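Local structure of SnoK (Streptomyces nogalater, 5EPA) at residues V76-V81 with L120-K125; A82-K87 with Y115-L120; Q179-S184 with T246-V251. The protein acts as a non-heme iron, 2-oxoglutarate-dependent carbocyclase in nogalamycin biosynthesis, probably sharing the iron-based oxygen chemistry of its dioxygenase family. All blocks are in the same frame, centred on the assembly; numbering follows the deposited sequence.

Contact 1. Residues V76-V81 with L120-K125. With AKG (2-oxoglutaric acid), chain H.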
loop_
_atom_site.group_PDB
_atom_site.type_symbol
_atom_site.label_atom_id
_atom_site.label_comp_id
_atom_site.label_asym_id
_atom_site.label_seq_id
_atom_site.Cartn_x
_atom_site.Cartn_y
_atom_site.Cartn_z
ATOM N N VAL A 76 10.452 2.312 15.819
ATOM C CA VAL A 76 9.250 1.921 15.134
ATOM C C VAL A 76 8.961 2.897 14.010
ATOM O O VAL A 76 8.744 4.066 14.250
ATOM C CB VAL A 76 8.048 1.863 16.092
ATOM C CG1 VAL A 76 6.777 1.418 15.352
ATOM C CG2 VAL A 76 8.317 0.916 17.258
ATOM N N GLN A 77 8.890 2.407 12.779
ATOM C CA GLN A 77 8.328 3.164 11.660
ATOM C C GLN A 77 6.814 3.034 11.597
ATOM O O GLN A 77 6.116 4.023 11.452
ATOM C CB GLN A 77 8.942 2.704 10.333
ATOM C CG GLN A 77 10.431 2.915 10.285
ATOM C CD GLN A 77 11.101 2.377 9.038
ATOM O OE1 GLN A 77 10.569 2.425 7.930
ATOM N NE2 GLN A 77 12.273 1.811 9.233
ATOM N N VAL A 78 6.315 1.798 11.649
ATOM C CA VAL A 78 4.891 1.520 11.548
ATOM C C VAL A 78 4.532 0.310 12.396
ATOM O O VAL A 78 5.316 -0.642 12.493
ATOM C CB VAL A 78 4.498 1.223 10.102
ATOM C CG1 VAL A 78 3.009 1.028 9.991
ATOM C CG2 VAL A 78 4.882 2.344 9.172
ATOM N N HIS A 79 3.387 0.363 13.076
ATOM C CA HIS A 79 2.809 -0.856 13.713
ATOM C C HIS A 79 1.872 -1.465 12.712
ATOM O O HIS A 79 1.029 -0.741 12.153
ATOM C CB HIS A 79 2.048 -0.564 14.983
ATOM C CG HIS A 79 2.921 -0.396 16.169
ATOM N ND1 HIS A 79 2.743 0.618 17.079
ATOM C CD2 HIS A 79 3.995 -1.096 16.595
ATOM C CE1 HIS A 79 3.675 0.541 18.019
ATOM N NE2 HIS A 79 4.434 -0.508 17.757
ATOM N N TYR A 80 1.993 -2.772 12.470
ATOM C CA TYR A 80 1.162 -3.376 11.454
ATOM C C TYR A 80 0.592 -4.738 11.820
ATOM O O TYR A 80 1.074 -5.404 12.723
ATOM C CB TYR A 80 1.925 -3.482 10.131
ATOM C CG TYR A 80 3.017 -4.520 10.119
ATOM C CD1 TYR A 80 4.290 -4.215 10.512
ATOM C CD2 TYR A 80 2.778 -5.803 9.626
ATOM C CE1 TYR A 80 5.319 -5.165 10.463
ATOM C CE2 TYR A 80 3.802 -6.760 9.575
ATOM C CZ TYR A 80 5.067 -6.426 10.005
ATOM O OH TYR A 80 6.065 -7.345 9.966
ATOM N N VAL A 81 -0.456 -5.116 11.091
ATOM C CA VAL A 81 -0.945 -6.489 11.042
ATOM C C VAL A 81 -1.014 -6.886 9.584
ATOM O O VAL A 81 -1.669 -6.217 8.802
ATOM C CB VAL A 81 -2.319 -6.648 11.645
ATOM C CG1 VAL A 81 -2.816 -8.107 11.489
ATOM C CG2 VAL A 81 -2.292 -6.269 13.104
ATOM N N LEU A 120 -2.042 -0.296 9.064
ATOM C CA LEU A 120 -0.798 0.532 9.094
ATOM C C LEU A 120 -0.942 1.735 10.012
ATOM O O LEU A 120 -1.538 2.762 9.651
ATOM C CB LEU A 120 -0.439 1.016 7.686
ATOM C CG LEU A 120 -0.167 -0.080 6.652
ATOM C CD1 LEU A 120 -0.349 0.538 5.263
ATOM C CD2 LEU A 120 1.201 -0.713 6.810
ATOM N N VAL A 121 -0.412 1.587 11.221
ATOM C CA VAL A 121 -0.655 2.547 12.319
ATOM C C VAL A 121 0.617 3.278 12.661
ATOM O O VAL A 121 1.686 2.654 12.745
ATOM C CB VAL A 121 -1.166 1.827 13.586
ATOM C CG1 VAL A 121 -1.068 2.709 14.816
ATOM C CG2 VAL A 121 -2.619 1.423 13.416
ATOM N N LYS A 122 0.517 4.589 12.847
ATOM C CA LYS A 122 1.638 5.366 13.406
ATOM C C LYS A 122 1.197 6.082 14.681
ATOM O O LYS A 122 0.339 6.934 14.616
ATOM C CB LYS A 122 2.204 6.406 12.410
ATOM C CG LYS A 122 3.120 5.842 11.317
ATOM C CD LYS A 122 3.753 6.982 10.510
ATOM C CE LYS A 122 4.589 6.502 9.313
ATOM N NZ LYS A 122 5.984 6.197 9.692
ATOM N N GLU A 123 1.815 5.751 15.804
ATOM C CA GLU A 123 1.498 6.391 17.049
ATOM C C GLU A 123 2.191 7.746 17.103
ATOM O O GLU A 123 3.307 7.888 16.594
ATOM C CB GLU A 123 1.969 5.550 18.225
ATOM C CG GLU A 123 1.252 4.215 18.393
ATOM C CD GLU A 123 -0.200 4.324 18.917
ATOM O OE1 GLU A 123 -0.558 5.356 19.581
ATOM O OE2 GLU A 123 -0.993 3.336 18.667
ATOM N N PRO A 124 1.537 8.740 17.725
ATOM C CA PRO A 124 2.079 10.095 17.801
ATOM C C PRO A 124 3.299 10.180 18.688
ATOM O O PRO A 124 3.326 9.592 19.756
ATOM C CB PRO A 124 0.936 10.901 18.408
ATOM C CG PRO A 124 0.102 9.892 19.179
ATOM C CD PRO A 124 0.240 8.608 18.416
ATOM N N LYS A 125 4.341 10.835 18.182
ATOM C CA LYS A 125 5.588 11.081 18.926
ATOM C C LYS A 125 6.411 9.828 19.261
ATOM O O LYS A 125 7.406 9.927 19.958
ATOM C CB LYS A 125 5.290 11.850 20.220
ATOM C CG LYS A 125 4.414 13.068 19.989
ATOM C CD LYS A 125 4.783 14.245 20.891
ATOM C CE LYS A 125 4.338 15.568 20.270
ATOM N NZ LYS A 125 2.852 15.608 20.128
HETATM C C1 AKG H . 2.648 1.255 1.378
HETATM O O1 AKG H . 1.397 1.327 1.480
HETATM O O2 AKG H . 3.287 0.669 0.463
HETATM C C2 AKG H . 3.492 1.863 2.403
HETATM O O5 AKG H . 4.690 1.741 2.199
HETATM C C3 AKG H . 2.895 2.573 3.591
HETATM C C4 AKG H . 3.866 2.984 4.703
HETATM C C5 AKG H . 3.120 3.755 5.807
HETATM O O3 AKG H . 1.866 3.621 5.988
HETATM O O4 AKG H . 3.742 4.523 6.546
HETATM O O HOH W 1 0.120 0.992 18.138
#
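His79 and Val121 pair strands 76-81 and 112-122 in the larger sheet of the double-stranded beta-helix, the jelly-roll core of 2-oxoglutarate-dependent oxygenases. Theirs is an antiparallel hydrogen-bonded pair: His79 N bonds Val121 O at 2.9 Å, and Val121 N bonds His79 O at 2.9 Å. Tyr80 and Leu120 follow as a non-hydrogen-bonded pair on the opposite face. Leu120 CD2 meets Val78 CG1 at 4.1 Å, and a second methyl of each residue touches the co-substrate's C5 carboxylate: Val78 CG2 lies 3.6 Å from O4 of 2-oxoglutarate, Leu120 CD1 3.9 Å from its O3. Lys122 runs extended as far as CE and bends at its last torsion (chi4 -87°), which brings NZ to within 2.8 Å of Gln77 O, tilted 32° from that carbonyl plane. Thr130 OG1 also bonds NZ, while Lys122 CE touches ligand O4 at 3.5 Å; the nearby ammonium probably helps to balance the carboxylate's charge. Just past the strand, Glu123 CG sits at the edge of the His79 imidazole, and a water donates to Glu123 OE2 (2.6 Å) while accepting a weak bond from His79 ND1. Strand 67-70 adjoins 76-81, with Trp69 opposite the classic beta bulge of Gln77 and Val78; strand 233-242 flanks 112-122, where Arg233 bonds both Leu120 O and 2-oxoglutarate.

Contact 2. Residues A82-K87 with Y115-L120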
loop_
_atom_site.group_PDB
_atom_site.type_symbol
_atom_site.label_atom_id
_atom_site.label_comp_id
_atom_site.label_asym_id
_atom_site.label_seq_id
_atom_site.Cartn_x
_atom_site.Cartn_y
_atom_site.Cartn_z
ATOM N N ALA A 82 -0.287 -7.941 9.209
ATOM C CA ALA A 82 -0.224 -8.390 7.813
ATOM C C ALA A 82 -1.378 -9.375 7.507
ATOM O O ALA A 82 -1.993 -9.917 8.406
ATOM C CB ALA A 82 1.101 -9.061 7.557
ATOM N N GLN A 83 -1.685 -9.536 6.216
ATOM C CA GLN A 83 -2.832 -10.351 5.757
ATOM C C GLN A 83 -4.092 -9.983 6.533
ATOM O O GLN A 83 -4.902 -10.836 6.904
ATOM C CB GLN A 83 -2.552 -11.839 5.924
ATOM C CG GLN A 83 -1.571 -12.406 4.909
ATOM C CD GLN A 83 -0.151 -11.920 5.124
ATOM O OE1 GLN A 83 0.444 -11.294 4.239
ATOM N NE2 GLN A 83 0.402 -12.193 6.292
ATOM N N ALA A 84 -4.229 -8.702 6.783
ATOM C CA ALA A 84 -5.173 -8.215 7.758
ATOM C C ALA A 84 -6.606 -8.489 7.388
ATOM O O ALA A 84 -7.416 -8.799 8.259
ATOM C CB ALA A 84 -4.979 -6.691 7.988
ATOM N N TRP A 85 -6.930 -8.368 6.105
ATOM C CA TRP A 85 -8.302 -8.525 5.659
ATOM C C TRP A 85 -8.828 -9.923 5.918
ATOM O O TRP A 85 -10.019 -10.121 6.013
ATOM C CB TRP A 85 -8.470 -8.188 4.193
ATOM C CG TRP A 85 -7.985 -9.245 3.267
ATOM C CD1 TRP A 85 -6.737 -9.355 2.731
ATOM C CD2 TRP A 85 -8.762 -10.308 2.699
ATOM N NE1 TRP A 85 -6.661 -10.456 1.912
ATOM C CE2 TRP A 85 -7.896 -11.045 1.854
ATOM C CE3 TRP A 85 -10.102 -10.751 2.865
ATOM C CZ2 TRP A 85 -8.314 -12.169 1.174
ATOM C CZ3 TRP A 85 -10.526 -11.865 2.170
ATOM C CH2 TRP A 85 -9.638 -12.579 1.339
ATOM N N GLN A 86 -7.924 -10.894 6.014
ATOM C CA GLN A 86 -8.309 -12.311 6.211
ATOM C C GLN A 86 -8.694 -12.533 7.636
ATOM O O GLN A 86 -9.215 -13.590 7.972
ATOM C CB GLN A 86 -7.141 -13.243 5.899
ATOM C CG GLN A 86 -6.677 -13.245 4.462
ATOM C CD GLN A 86 -5.394 -14.036 4.232
ATOM O OE1 GLN A 86 -5.005 -14.886 5.047
ATOM N NE2 GLN A 86 -4.724 -13.771 3.110
ATOM N N LYS A 87 -8.416 -11.564 8.504
ATOM C CA LYS A 87 -8.486 -11.791 9.961
ATOM C C LYS A 87 -9.708 -11.176 10.627
ATOM O O LYS A 87 -9.857 -11.228 11.843
ATOM C CB LYS A 87 -7.189 -11.324 10.614
ATOM C CG LYS A 87 -6.066 -12.295 10.299
ATOM C CD LYS A 87 -4.684 -11.730 10.466
ATOM C CE LYS A 87 -3.664 -12.729 9.921
ATOM N NZ LYS A 87 -2.287 -12.189 10.111
ATOM N N TYR A 115 -3.763 -9.403 -3.219
ATOM C CA TYR A 115 -2.579 -10.094 -2.738
ATOM C C TYR A 115 -2.608 -10.160 -1.227
ATOM O O TYR A 115 -2.379 -11.213 -0.640
ATOM C CB TYR A 115 -1.241 -9.439 -3.178
ATOM C CG TYR A 115 -0.077 -9.963 -2.358
ATOM C CD1 TYR A 115 0.303 -11.270 -2.437
ATOM C CD2 TYR A 115 0.564 -9.178 -1.437
ATOM C CE1 TYR A 115 1.326 -11.794 -1.658
ATOM C CE2 TYR A 115 1.608 -9.685 -0.661
ATOM C CZ TYR A 115 1.959 -11.024 -0.774
ATOM O OH TYR A 115 2.968 -11.547 0.028
ATOM N N SER A 116 -2.849 -9.024 -0.602
ATOM C CA SER A 116 -2.802 -8.921 0.851
ATOM C C SER A 116 -3.316 -7.561 1.257
ATOM O O SER A 116 -3.596 -6.692 0.409
ATOM C CB SER A 116 -1.374 -9.074 1.375
ATOM O OG SER A 116 -1.364 -9.257 2.771
ATOM N N SER A 117 -3.439 -7.372 2.564
ATOM C CA SER A 117 -3.637 -6.043 3.105
ATOM C C SER A 117 -2.928 -5.916 4.428
ATOM O O SER A 117 -2.631 -6.936 5.082
ATOM C CB SER A 117 -5.130 -5.721 3.229
ATOM O OG SER A 117 -5.722 -6.250 4.397
ATOM N N ASP A 118 -2.711 -4.680 4.841
ATOM C CA ASP A 118 -2.094 -4.423 6.120
ATOM C C ASP A 118 -2.812 -3.316 6.867
ATOM O O ASP A 118 -3.200 -2.310 6.274
ATOM C CB ASP A 118 -0.660 -3.949 5.953
ATOM C CG ASP A 118 0.262 -5.041 5.487
ATOM O OD1 ASP A 118 0.253 -5.349 4.282
ATOM O OD2 ASP A 118 1.024 -5.581 6.319
ATOM N N ILE A 119 -2.938 -3.485 8.174
ATOM C CA ILE A 119 -3.298 -2.383 9.024
ATOM C C ILE A 119 -2.012 -1.614 9.278
ATOM O O ILE A 119 -0.982 -2.204 9.626
ATOM C CB ILE A 119 -3.892 -2.883 10.314
ATOM C CG1 ILE A 119 -5.302 -3.435 10.080
ATOM C CG2 ILE A 119 -3.980 -1.743 11.317
ATOM C CD1 ILE A 119 -5.765 -4.351 11.203
ATOM N N LEU A 120 -2.042 -0.296 9.064
ATOM C CA LEU A 120 -0.798 0.532 9.094
ATOM C C LEU A 120 -0.942 1.735 10.012
ATOM O O LEU A 120 -1.538 2.762 9.651
ATOM C CB LEU A 120 -0.439 1.016 7.686
ATOM C CG LEU A 120 -0.167 -0.080 6.652
ATOM C CD1 LEU A 120 -0.349 0.538 5.263
ATOM C CD2 LEU A 120 1.201 -0.713 6.810
HETATM O O HOH W 2 0.598 -8.083 4.172
HETATM O O HOH W 3 -0.660 -12.769 1.322
HETATM O O HOH W 4 -4.953 -12.225 0.495
#
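Ala84, Trp85 and Ser117 join a short 3-10 turn (84-86) to strand 112-122 of the jelly-roll sheet, at the point where the chain leaves strand 76-81. Gln83, in a left-handed backbone conformation, leads into the turn. The tight part centres on Ser117. Its carbonyl O receives Ala84 N at 2.9 Å in a nearly straight bond (171° at the hydrogen), although the donor stands 47° out of the carbonyl plane. Its OG lies between its own backbone N and carbonyl carbon (chi1 82°), facing the turn, and takes a weak bond from Trp85 N at 3.0 Å. The same hydroxyl packs 3.4 Å from Trp85 CB, near the plane of the indole at its edge, and is also hydrogen-bonded to His236 NE2, so this buried oxygen has partners on both the turn and strand 233-242. Beside it, Ala84 CB rests on Ile119 CG1 at 3.9 Å; Ile119 in turn touches Cys57 and Val60 of helix 47-64. The other side is looser and wetter. Gln83 OE1 comes within 3.1 Å of Ser116 OG, in the classic beta bulge that Tyr115 and Ser116 form opposite Val239. One water joins Ser116 OG (2.7 Å) to Asp118 OD1, whose other oxygen, OD2, lies against Ala82 CA and CB. A second water bridges the turn's side chains to the strand: it accepts from Trp85 NE1 at 2.8 Å, in the plane of the indole, and from Gln86 NE2, and donates to Tyr115 O.

Contact 3. Residues Q179-S184 with T246-V251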
loop_
_atom_site.group_PDB
_atom_site.type_symbol
_atom_site.label_atom_id
_atom_site.label_comp_id
_atom_site.label_asym_id
_atom_site.label_seq_id
_atom_site.Cartn_x
_atom_site.Cartn_y
_atom_site.Cartn_z
ATOM N N GLN A 179 15.687 -1.708 -7.894
ATOM C CA GLN A 179 16.206 -2.867 -7.211
ATOM C C GLN A 179 15.497 -4.179 -7.638
ATOM O O GLN A 179 16.148 -5.208 -7.761
ATOM C CB GLN A 179 16.135 -2.697 -5.723
ATOM C CG GLN A 179 16.798 -3.857 -4.999
ATOM C CD GLN A 179 17.223 -3.499 -3.614
ATOM O OE1 GLN A 179 16.760 -2.502 -3.043
ATOM N NE2 GLN A 179 18.079 -4.335 -3.017
ATOM N N GLU A 180 14.187 -4.101 -7.885
ATOM C CA GLU A 180 13.290 -5.263 -8.215
ATOM C C GLU A 180 12.902 -6.294 -7.166
ATOM O O GLU A 180 11.717 -6.635 -7.088
ATOM C CB GLU A 180 13.795 -6.157 -9.363
ATOM C CG GLU A 180 13.874 -5.439 -10.721
ATOM C CD GLU A 180 13.583 -6.358 -11.911
ATOM O OE1 GLU A 180 13.319 -7.583 -11.727
ATOM O OE2 GLU A 180 13.604 -5.837 -13.050
ATOM N N HIS A 181 13.879 -6.915 -6.503
ATOM C CA HIS A 181 13.566 -8.019 -5.658
ATOM C C HIS A 181 14.616 -8.309 -4.640
ATOM O O HIS A 181 15.774 -8.446 -5.004
ATOM C CB HIS A 181 13.307 -9.286 -6.446
ATOM C CG HIS A 181 12.715 -10.390 -5.611
ATOM N ND1 HIS A 181 11.420 -10.334 -5.120
ATOM C CD2 HIS A 181 13.230 -11.571 -5.189
ATOM C CE1 HIS A 181 11.161 -11.436 -4.439
ATOM N NE2 HIS A 181 12.243 -12.201 -4.464
ATOM N N MET A 182 14.202 -8.432 -3.377
ATOM C CA MET A 182 15.089 -8.919 -2.328
ATOM C C MET A 182 14.792 -10.364 -1.961
ATOM O O MET A 182 13.693 -10.672 -1.511
ATOM C CB MET A 182 14.967 -8.048 -1.088
ATOM C CG MET A 182 15.673 -6.692 -1.226
ATOM S SD MET A 182 15.829 -5.795 0.325
ATOM C CE MET A 182 14.236 -6.114 1.094
ATOM N N THR A 183 15.749 -11.248 -2.157
ATOM C CA THR A 183 15.609 -12.604 -1.697
ATOM C C THR A 183 15.847 -12.680 -0.176
ATOM O O THR A 183 15.196 -13.453 0.519
ATOM C CB THR A 183 16.576 -13.507 -2.444
ATOM O OG1 THR A 183 16.229 -13.473 -3.819
ATOM C CG2 THR A 183 16.494 -14.966 -1.948
ATOM N N SER A 184 16.805 -11.896 0.315
ATOM C CA SER A 184 17.079 -11.762 1.739
ATOM C C SER A 184 17.488 -10.342 2.059
ATOM O O SER A 184 17.841 -9.587 1.149
ATOM C CB SER A 184 18.165 -12.718 2.186
ATOM O OG SER A 184 19.396 -12.470 1.596
ATOM N N THR A 246 2.637 -14.981 -9.813
ATOM C CA THR A 246 3.145 -16.233 -9.278
ATOM C C THR A 246 4.110 -15.999 -8.137
ATOM O O THR A 246 4.612 -14.865 -7.955
ATOM C CB THR A 246 3.861 -17.067 -10.338
ATOM O OG1 THR A 246 4.988 -16.361 -10.837
ATOM C CG2 THR A 246 2.917 -17.439 -11.494
ATOM N N TYR A 247 4.384 -17.069 -7.369
ATOM C CA TYR A 247 5.178 -16.978 -6.129
ATOM C C TYR A 247 6.700 -16.990 -6.394
ATOM O O TYR A 247 7.220 -17.755 -7.200
ATOM C CB TYR A 247 4.825 -18.097 -5.161
ATOM C CG TYR A 247 5.777 -18.243 -4.019
ATOM C CD1 TYR A 247 6.117 -17.161 -3.225
ATOM C CD2 TYR A 247 6.373 -19.452 -3.753
ATOM C CE1 TYR A 247 7.030 -17.286 -2.195
ATOM C CE2 TYR A 247 7.272 -19.601 -2.720
ATOM C CZ TYR A 247 7.608 -18.508 -1.958
ATOM O OH TYR A 247 8.486 -18.690 -0.925
ATOM N N ARG A 248 7.368 -16.029 -5.777
ATOM C CA ARG A 248 8.827 -15.905 -5.880
ATOM C C ARG A 248 9.423 -15.727 -4.501
ATOM O O ARG A 248 9.092 -14.725 -3.842
ATOM C CB ARG A 248 9.206 -14.674 -6.733
ATOM C CG ARG A 248 10.686 -14.593 -6.991
ATOM C CD ARG A 248 11.078 -13.263 -7.605
ATOM N NE ARG A 248 12.500 -13.268 -7.931
ATOM C CZ ARG A 248 13.106 -12.353 -8.688
ATOM N NH1 ARG A 248 12.446 -11.280 -9.147
ATOM N NH2 ARG A 248 14.405 -12.506 -8.950
ATOM N N PRO A 249 10.281 -16.656 -4.075
ATOM C CA PRO A 249 10.765 -16.618 -2.710
ATOM C C PRO A 249 11.508 -15.346 -2.399
ATOM O O PRO A 249 12.233 -14.807 -3.242
ATOM C CB PRO A 249 11.732 -17.777 -2.637
ATOM C CG PRO A 249 11.197 -18.736 -3.608
ATOM C CD PRO A 249 10.666 -17.897 -4.738
ATOM N N GLY A 250 11.251 -14.837 -1.212
ATOM C CA GLY A 250 11.842 -13.577 -0.824
ATOM C C GLY A 250 11.547 -13.236 0.590
ATOM O O GLY A 250 10.936 -14.023 1.322
ATOM N N VAL A 251 11.951 -12.009 0.927
ATOM C CA VAL A 251 11.763 -11.514 2.248
ATOM C C VAL A 251 10.215 -11.428 2.196
ATOM O O VAL A 251 9.620 -11.387 1.091
ATOM C CB VAL A 251 12.435 -10.130 2.512
ATOM C CG1 VAL A 251 13.952 -10.220 2.375
ATOM C CG2 VAL A 251 11.880 -9.039 1.609
#
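His181 and Arg248 stack face to face at the edge of the jelly-roll core, where the irregular loop 179-184, after strand 164-166, meets the loop that follows the short strand 246-247. Stacking: the Arg248 chain, extended from CG to NE, passes over the histidine ring antiparallel to that side chain, and the guanidinium lies on the imidazole with the planes 7° apart. Arg248 CD forms a CH-pi contact over the ring's centre, 3.5 Å from the centroid. Polar contacts: His181 NE2 donates to Pro249 O at 2.9 Å in a nearly straight bond (172°), the acceptor in the ring plane but the donor above the carbonyl plane. An alanine at His181 would probably leave Pro249 O without this donor and the Arg248 guanidinium free to turn. One backbone bond ties the loops, Val251 N to Met182 O at 3.3 Å, while Glu180, salt-bridged to Arg175 and Arg178, leaves its OE1 4.6 Å from Arg248 NH1, beyond a salt bridge. Apolar contacts: Met182, whose backbone bonds Thr137, turns at chi3 (-40°), placing CE 3.8 Å from Val251 CG2. The other Val251 methyl, CG1, packs against the backbone of Ser184, 3.5 Å from its CA.

Overall arrangement
From the N terminus, strand 76-81 opens contact 1 and runs straight into 82-87, which opens contact 2. After the helices 92-95 and 98-108, strand 112-122 returns and closes contact 2 first, then contact 1, so contact 2 is nested inside the loop of contact 1. The two share Leu120 and touch directly through a probable hydrogen bond from Ile119 N to Val81 O; both involve neighbouring strands of the main sheet, with contact 1 beside 2-oxoglutarate. Contact 3 follows in series: 179-184 meets 246-251 only after the chain has passed through strand 233-242, tying the loop after strand 164-166 to the segment that begins with short strand 246-247, its centre about 24 Å from that of contact 1.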